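Local coordinates for probable threonyl-tRNA synthetase 1 (Aeropyrum pernix, PDB 3A32), which catalyses the ATP-dependent attachment of threonine to tRNA(Thr) and lacks a cis-editing domain of its own, at the interface of chains A and B. Coordinates in Å, arbitrary orientation; residue numbers count along the deposited sequence, not the author numbering. Chains: chain A/B, Probable threonyl-tRNA synthetase 1.

Contacts 1 and 2 belong to the two-fold interface of the homodimer, about 33 Å apart between the centres of their C-alpha atoms, and each has a twin with the chains exchanged. They share no residue but are joined through strand 134-143 of chain A: A:Phe134 at its start lies in contact 1, and A:Tyr145, just past its end, in contact 2. Contact 1 is a largely apolar socket, contact 2 a mixed meeting with a strand end and the following turn of chain B. Contact 1 involves motif 1 and a helix starting at a zinc ligand, contact 2 the motif 2 segment, so both may couple dimerisation to active-site shape.

Contact 1: the interface of chains A and B. Residues chain A 69, 71, 118, 122, 130, 134; chain B 46, 469.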
ATOM      1  N   TYR A  69       7.315 -13.450   3.322  1.00  6.40           N
ATOM      2  CA  TYR A  69       7.785 -12.163   3.738  1.00  6.82           C
ATOM      3  C   TYR A  69       7.254 -11.142   2.758  1.00  6.21           C
ATOM      4  O   TYR A  69       7.402 -11.319   1.555  1.00  6.35           O
ATOM      5  CB  TYR A  69       9.264 -12.162   3.656  1.00  6.63           C
ATOM      6  CG  TYR A  69       9.937 -13.210   4.471  1.00  7.96           C
ATOM      7  CD1 TYR A  69       9.818 -13.227   5.867  1.00  9.29           C
ATOM      8  CD2 TYR A  69      10.792 -14.156   3.856  1.00 10.09           C
ATOM      9  CE1 TYR A  69      10.477 -14.200   6.622  1.00 10.87           C
ATOM     10  CE2 TYR A  69      11.454 -15.108   4.604  1.00  9.88           C
ATOM     11  CZ  TYR A  69      11.299 -15.118   5.973  1.00  9.40           C
ATOM     12  OH  TYR A  69      11.965 -16.044   6.706  1.00 12.73           O
ATOM     13  N   VAL A  71       7.415  -7.550   0.928  1.00  4.08           N
ATOM     14  CA  VAL A  71       8.437  -6.621   0.585  1.00  4.40           C
ATOM     15  C   VAL A  71       7.928  -5.590  -0.411  1.00  5.65           C
ATOM     16  O   VAL A  71       6.838  -5.713  -1.005  1.00  6.64           O
ATOM     17  CB  VAL A  71       9.745  -7.318   0.074  1.00  3.78           C
ATOM     18  CG1 VAL A  71      10.257  -8.329   1.121  1.00  2.55           C
ATOM     19  CG2 VAL A  71       9.541  -7.954  -1.296  1.00  2.00           C
ATOM     20  N   LEU A 118      17.314  -9.686  -2.398  1.00  7.83           N
ATOM     21  CA  LEU A 118      16.875  -9.704  -0.996  1.00  6.81           C
ATOM     22  C   LEU A 118      17.137 -11.055  -0.356  1.00  5.90           C
ATOM     23  O   LEU A 118      17.519 -11.123   0.776  1.00  5.58           O
ATOM     24  CB  LEU A 118      15.359  -9.375  -0.853  1.00  6.51           C
ATOM     25  CG  LEU A 118      14.922  -7.923  -1.188  1.00  7.04           C
ATOM     26  CD1 LEU A 118      13.445  -7.647  -0.921  1.00  3.93           C
ATOM     27  CD2 LEU A 118      15.786  -6.924  -0.438  1.00  2.91           C
ATOM     28  N   GLU A 122      20.053 -11.672   2.754  1.00  8.30           N
ATOM     29  CA  GLU A 122      19.727 -12.385   3.980  1.00  9.59           C
ATOM     30  C   GLU A 122      20.640 -13.581   4.173  1.00 10.05           C
ATOM     31  O   GLU A 122      20.984 -13.925   5.306  1.00  9.53           O
ATOM     32  CB  GLU A 122      18.245 -12.819   4.032  1.00  7.78           C
ATOM     33  CG  GLU A 122      17.271 -11.660   3.861  1.00  9.84           C
ATOM     34  CD  GLU A 122      17.171 -10.683   5.069  1.00 10.80           C
ATOM     35  OE1 GLU A 122      17.823 -10.873   6.100  1.00 11.39           O
ATOM     36  OE2 GLU A 122      16.438  -9.691   4.974  1.00 10.36           O
ATOM     37  N   LEU A 130      18.527 -18.726   7.854  1.00 14.18           N
ATOM     38  CA  LEU A 130      17.387 -18.374   6.984  1.00 14.06           C
ATOM     39  C   LEU A 130      16.670 -19.677   6.638  1.00 14.54           C
ATOM     40  O   LEU A 130      17.298 -20.584   6.083  1.00 15.30           O
ATOM     41  CB  LEU A 130      17.835 -17.693   5.690  1.00 13.61           C
ATOM     42  CG  LEU A 130      16.749 -17.021   4.818  1.00 13.73           C
ATOM     43  CD1 LEU A 130      16.093 -15.799   5.504  1.00 13.70           C
ATOM     44  CD2 LEU A 130      17.325 -16.621   3.488  1.00 12.40           C
ATOM     45  N   PHE A 134      12.057 -20.337   1.164  1.00 11.50           N
ATOM     46  CA  PHE A 134      12.084 -18.888   1.344  1.00 10.94           C
ATOM     47  C   PHE A 134      11.043 -18.338   0.391  1.00 11.05           C
ATOM     48  O   PHE A 134      11.115 -18.578  -0.825  1.00 11.50           O
ATOM     49  CB  PHE A 134      13.471 -18.376   1.023  1.00  9.94           C
ATOM     50  CG  PHE A 134      13.582 -16.893   0.931  1.00 10.77           C
ATOM     51  CD1 PHE A 134      13.911 -16.145   2.040  1.00  7.07           C
ATOM     52  CD2 PHE A 134      13.434 -16.247  -0.301  1.00  9.24           C
ATOM     53  CE1 PHE A 134      14.033 -14.747   1.949  1.00  7.75           C
ATOM     54  CE2 PHE A 134      13.560 -14.869  -0.403  1.00  9.38           C
ATOM     55  CZ  PHE A 134      13.874 -14.116   0.708  1.00  8.52           C
TER
ATOM     56  N   LEU B  46      13.670  -7.256   4.238  1.00  5.48           N
ATOM     57  CA  LEU B  46      12.584  -8.024   4.864  1.00  5.23           C
ATOM     58  C   LEU B  46      12.004  -7.291   6.080  1.00  5.75           C
ATOM     59  O   LEU B  46      10.793  -7.242   6.232  1.00  6.87           O
ATOM     60  CB  LEU B  46      13.075  -9.443   5.261  1.00  5.38           C
ATOM     61  CG  LEU B  46      12.873 -10.557   4.205  1.00  6.34           C
ATOM     62  CD1 LEU B  46      13.295 -10.146   2.803  1.00  2.00           C
ATOM     63  CD2 LEU B  46      13.540 -11.902   4.615  1.00  5.07           C
ATOM     64  N   PHE B 469      15.307 -15.899  12.383  1.00  8.89           N
ATOM     65  CA  PHE B 469      16.633 -16.029  11.741  1.00  9.82           C
ATOM     66  C   PHE B 469      17.571 -14.863  12.011  1.00 10.61           C
ATOM     67  O   PHE B 469      18.804 -15.016  11.885  1.00 10.62           O
ATOM     68  CB  PHE B 469      16.499 -16.261  10.218  1.00  9.23           C
ATOM     69  CG  PHE B 469      15.862 -15.130   9.470  1.00  8.57           C
ATOM     70  CD1 PHE B 469      16.641 -14.052   8.973  1.00  6.92           C
ATOM     71  CD2 PHE B 469      14.493 -15.146   9.202  1.00  7.42           C
ATOM     72  CE1 PHE B 469      16.046 -13.014   8.230  1.00  5.29           C
ATOM     73  CE2 PHE B 469      13.872 -14.077   8.463  1.00  5.40           C
ATOM     74  CZ  PHE B 469      14.637 -13.026   7.992  1.00  6.52           C
TER
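The motif 1 region of the class II synthetase core, which typically builds the dimer interface, contributes A:Tyr69 from strand 69-70 and A:Val71 to a socket for B:Leu46. Helix 112-126, whose first residue is the zinc ligand Cys112, supplies A:Glu122 and A:Leu118 on another side.

B:Leu46 enters with its two methyls splayed. CD2 lies over one face of the A:Tyr69 ring, 3.7 Å from the centroid and shifted toward the rim, in a CH-pi contact, and also touches CE1 of A:Phe134 at 3.9 Å. The other methyl, CD1, runs alongside CG1 of A:Val71 (3.9 Å). A:Glu122 bends at chi2 (-72°), which lays its carboxylate against the leucine instead of pointing it straight away from the helix; OE2 comes within 3.4 Å of B:Leu46 CB.

B:Phe469, in the C-terminal 3-10 helix 468-470, packs next to it. With chi1 at 63°, its CG sits between the backbone N and the carbonyl carbon, and the ring lies alongside A:Leu130, whose CD1 caps the centre of one face at 3.7 Å. The carboxylate of A:Glu122 stands nearly upright to this ring, the planes 80° apart, with OE1 3.5 Å from CE1. Across the ring from CE1, and on the same side of its plane as A:Leu130 CD1, the phenol oxygen OH of A:Tyr69 lies 3.3 Å from CE2 of B:Phe469.

Contact 2: the interface of chains A and B. Residues chain A 96, 145-147, 158; chain B 100-101.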
ATOM      1  N   TYR A  96      11.502   0.236 -20.602  1.00 14.10           N
ATOM      2  CA  TYR A  96      11.664   1.676 -20.681  1.00 13.14           C
ATOM      3  C   TYR A  96      13.039   2.060 -20.092  1.00 12.71           C
ATOM      4  O   TYR A  96      13.306   1.847 -18.895  1.00 11.83           O
ATOM      5  CB  TYR A  96      10.512   2.391 -19.960  1.00 11.83           C
ATOM      6  CG  TYR A  96       9.144   2.065 -20.542  1.00 11.88           C
ATOM      7  CD1 TYR A  96       8.877   2.259 -21.915  1.00  8.58           C
ATOM      8  CD2 TYR A  96       8.105   1.619 -19.722  1.00  7.01           C
ATOM      9  CE1 TYR A  96       7.600   1.996 -22.446  1.00  7.20           C
ATOM     10  CE2 TYR A  96       6.856   1.368 -20.226  1.00  6.17           C
ATOM     11  CZ  TYR A  96       6.602   1.544 -21.588  1.00  8.89           C
ATOM     12  OH  TYR A  96       5.341   1.270 -22.092  1.00 10.93           O
ATOM     13  N   TYR A 145       7.069  -1.964 -22.293  1.00 11.39           N
ATOM     14  CA  TYR A 145       6.702  -1.349 -23.592  1.00 13.55           C
ATOM     15  C   TYR A 145       5.496  -2.060 -24.141  1.00 12.85           C
ATOM     16  O   TYR A 145       5.527  -3.252 -24.235  1.00 13.61           O
ATOM     17  CB  TYR A 145       7.844  -1.420 -24.621  1.00 15.14           C
ATOM     18  CG  TYR A 145       7.379  -0.982 -26.008  1.00 17.49           C
ATOM     19  CD1 TYR A 145       6.961   0.324 -26.230  1.00 17.09           C
ATOM     20  CD2 TYR A 145       7.283  -1.899 -27.070  1.00 19.47           C
ATOM     21  CE1 TYR A 145       6.486   0.735 -27.455  1.00 18.66           C
ATOM     22  CE2 TYR A 145       6.818  -1.489 -28.322  1.00 20.39           C
ATOM     23  CZ  TYR A 145       6.431  -0.152 -28.497  1.00 20.15           C
ATOM     24  OH  TYR A 145       5.948   0.308 -29.724  1.00 21.23           O
ATOM     25  N   GLU A 146       4.425  -1.347 -24.459  1.00 12.89           N
ATOM     26  CA  GLU A 146       3.435  -1.871 -25.409  1.00 14.16           C
ATOM     27  C   GLU A 146       3.213  -0.871 -26.517  1.00 15.01           C
ATOM     28  O   GLU A 146       3.096   0.320 -26.226  1.00 15.28           O
ATOM     29  CB  GLU A 146       2.086  -2.168 -24.753  1.00 13.79           C
ATOM     30  CG  GLU A 146       2.174  -3.147 -23.580  1.00 15.58           C
ATOM     31  CD  GLU A 146       2.280  -4.589 -24.024  1.00 17.99           C
ATOM     32  OE1 GLU A 146       2.123  -4.867 -25.221  1.00 21.92           O
ATOM     33  OE2 GLU A 146       2.515  -5.450 -23.167  1.00 18.78           O
ATOM     34  N   PRO A 147       3.118  -1.363 -27.791  1.00 16.09           N
ATOM     35  CA  PRO A 147       2.735  -0.508 -28.929  1.00 16.43           C
ATOM     36  C   PRO A 147       1.296  -0.034 -28.731  1.00 16.94           C
ATOM     37  O   PRO A 147       0.517  -0.741 -28.065  1.00 17.48           O
ATOM     38  CB  PRO A 147       2.825  -1.444 -30.139  1.00 15.79           C
ATOM     39  CG  PRO A 147       2.710  -2.827 -29.589  1.00 16.52           C
ATOM     40  CD  PRO A 147       3.289  -2.780 -28.190  1.00 15.51           C
ATOM     41  N   ARG A 158       0.662  -0.286 -20.135  1.00  8.32           N
ATOM     42  CA  ARG A 158       2.076  -0.007 -19.972  1.00  8.06           C
ATOM     43  C   ARG A 158       2.601  -0.038 -18.528  1.00  7.79           C
ATOM     44  O   ARG A 158       3.793  -0.171 -18.311  1.00  7.43           O
ATOM     45  CB  ARG A 158       2.369   1.367 -20.591  1.00  8.70           C
ATOM     46  CG  ARG A 158       2.371   1.324 -22.126  1.00 11.02           C
ATOM     47  CD  ARG A 158       2.400   2.704 -22.780  1.00  7.36           C
ATOM     48  NE  ARG A 158       2.381   2.469 -24.218  1.00  7.67           N
ATOM     49  CZ  ARG A 158       2.093   3.373 -25.141  1.00  7.95           C
ATOM     50  NH1 ARG A 158       1.781   4.639 -24.828  1.00  8.68           N
ATOM     51  NH2 ARG A 158       2.173   3.006 -26.386  1.00  5.89           N
TER
ATOM     52  N   ILE B 100       8.459   6.552 -25.872  1.00 18.91           N
ATOM     53  CA  ILE B 100       7.535   5.525 -26.415  1.00 20.59           C
ATOM     54  C   ILE B 100       6.950   6.346 -27.592  1.00 21.62           C
ATOM     55  O   ILE B 100       6.000   7.098 -27.437  1.00 23.04           O
ATOM     56  CB  ILE B 100       6.367   5.184 -25.404  1.00 19.92           C
ATOM     57  CG1 ILE B 100       6.845   5.041 -23.936  1.00 20.36           C
ATOM     58  CG2 ILE B 100       5.615   3.973 -25.876  1.00 21.72           C
ATOM     59  CD1 ILE B 100       5.729   4.811 -22.899  1.00 19.26           C
ATOM     60  N   GLU B 101       7.433   6.268 -28.802  1.00 23.25           N
ATOM     61  CA  GLU B 101       7.237   5.321 -29.850  1.00 24.10           C
ATOM     62  C   GLU B 101       7.307   6.643 -30.610  1.00 23.32           C
ATOM     63  O   GLU B 101       6.333   7.078 -31.187  1.00 22.94           O
ATOM     64  CB  GLU B 101       5.761   4.882 -29.909  1.00 24.29           C
ATOM     65  CG  GLU B 101       5.532   3.472 -30.389  1.00 26.12           C
ATOM     66  CD  GLU B 101       4.096   2.984 -30.174  1.00 26.05           C
ATOM     67  OE1 GLU B 101       3.124   3.655 -30.577  1.00 23.70           O
ATOM     68  OE2 GLU B 101       3.952   1.881 -29.600  1.00 31.31           O
TER
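The backbone carbonyl O of A:Glu146 is gripped by two nitrogens of A:Arg158, the same arginine whose guanidinium carries B:Ile100 on one face. NH2 donates at 2.8 Å and NE at 3.0 Å, side-on, both in the carbonyl plane and with the oxygen almost in the guanidinium plane. These two hydrogen bonds to one acceptor help fix the rotation of the guanidinium. The arginine chain is extended from CG to NE, which carries the planar head across to the A:Glu146 carbonyl.

Held in this way, the guanidinium offers a flat surface to the other subunit. CG2 of B:Ile100 sits over its centre, 3.6 Å from CZ, and also meets the edge of the A:Tyr145 ring in its plane, 3.7 Å from CE1. The longer branch of the isoleucine goes elsewhere: CD1 packs 3.4 Å from CE1 of A:Tyr96. B:Ile100 is thus wedged among two tyrosines and an arginine.

Next along the chain, B:Glu101 receives a hydrogen bond from the phenol OH of A:Tyr145 at OE2 (2.5 Å), although the exact placement of this carboxylate is doubtful: OE2 clashes with A:Pro147 in the model and the backbone of B:Glu101 is distorted. As modelled, OE2 is met roughly from the anti side. A long salt bridge joins OE2 to NH2 of A:Arg158 at 3.8 Å and is as tentative as the carboxylate itself.

In the fold, A:Tyr145, A:Glu146 and A:Pro147 follow strand 134-143 in the motif 2 segment of the class II core, and A:Arg158 directly precedes the returning strand 159-170, which carries the zinc ligand His166. B:Ile100 ends strand 96-100 and B:Glu101 begins the turn to strand 103-107, so this hairpin of one subunit braces the base of the motif 2 loop of the other.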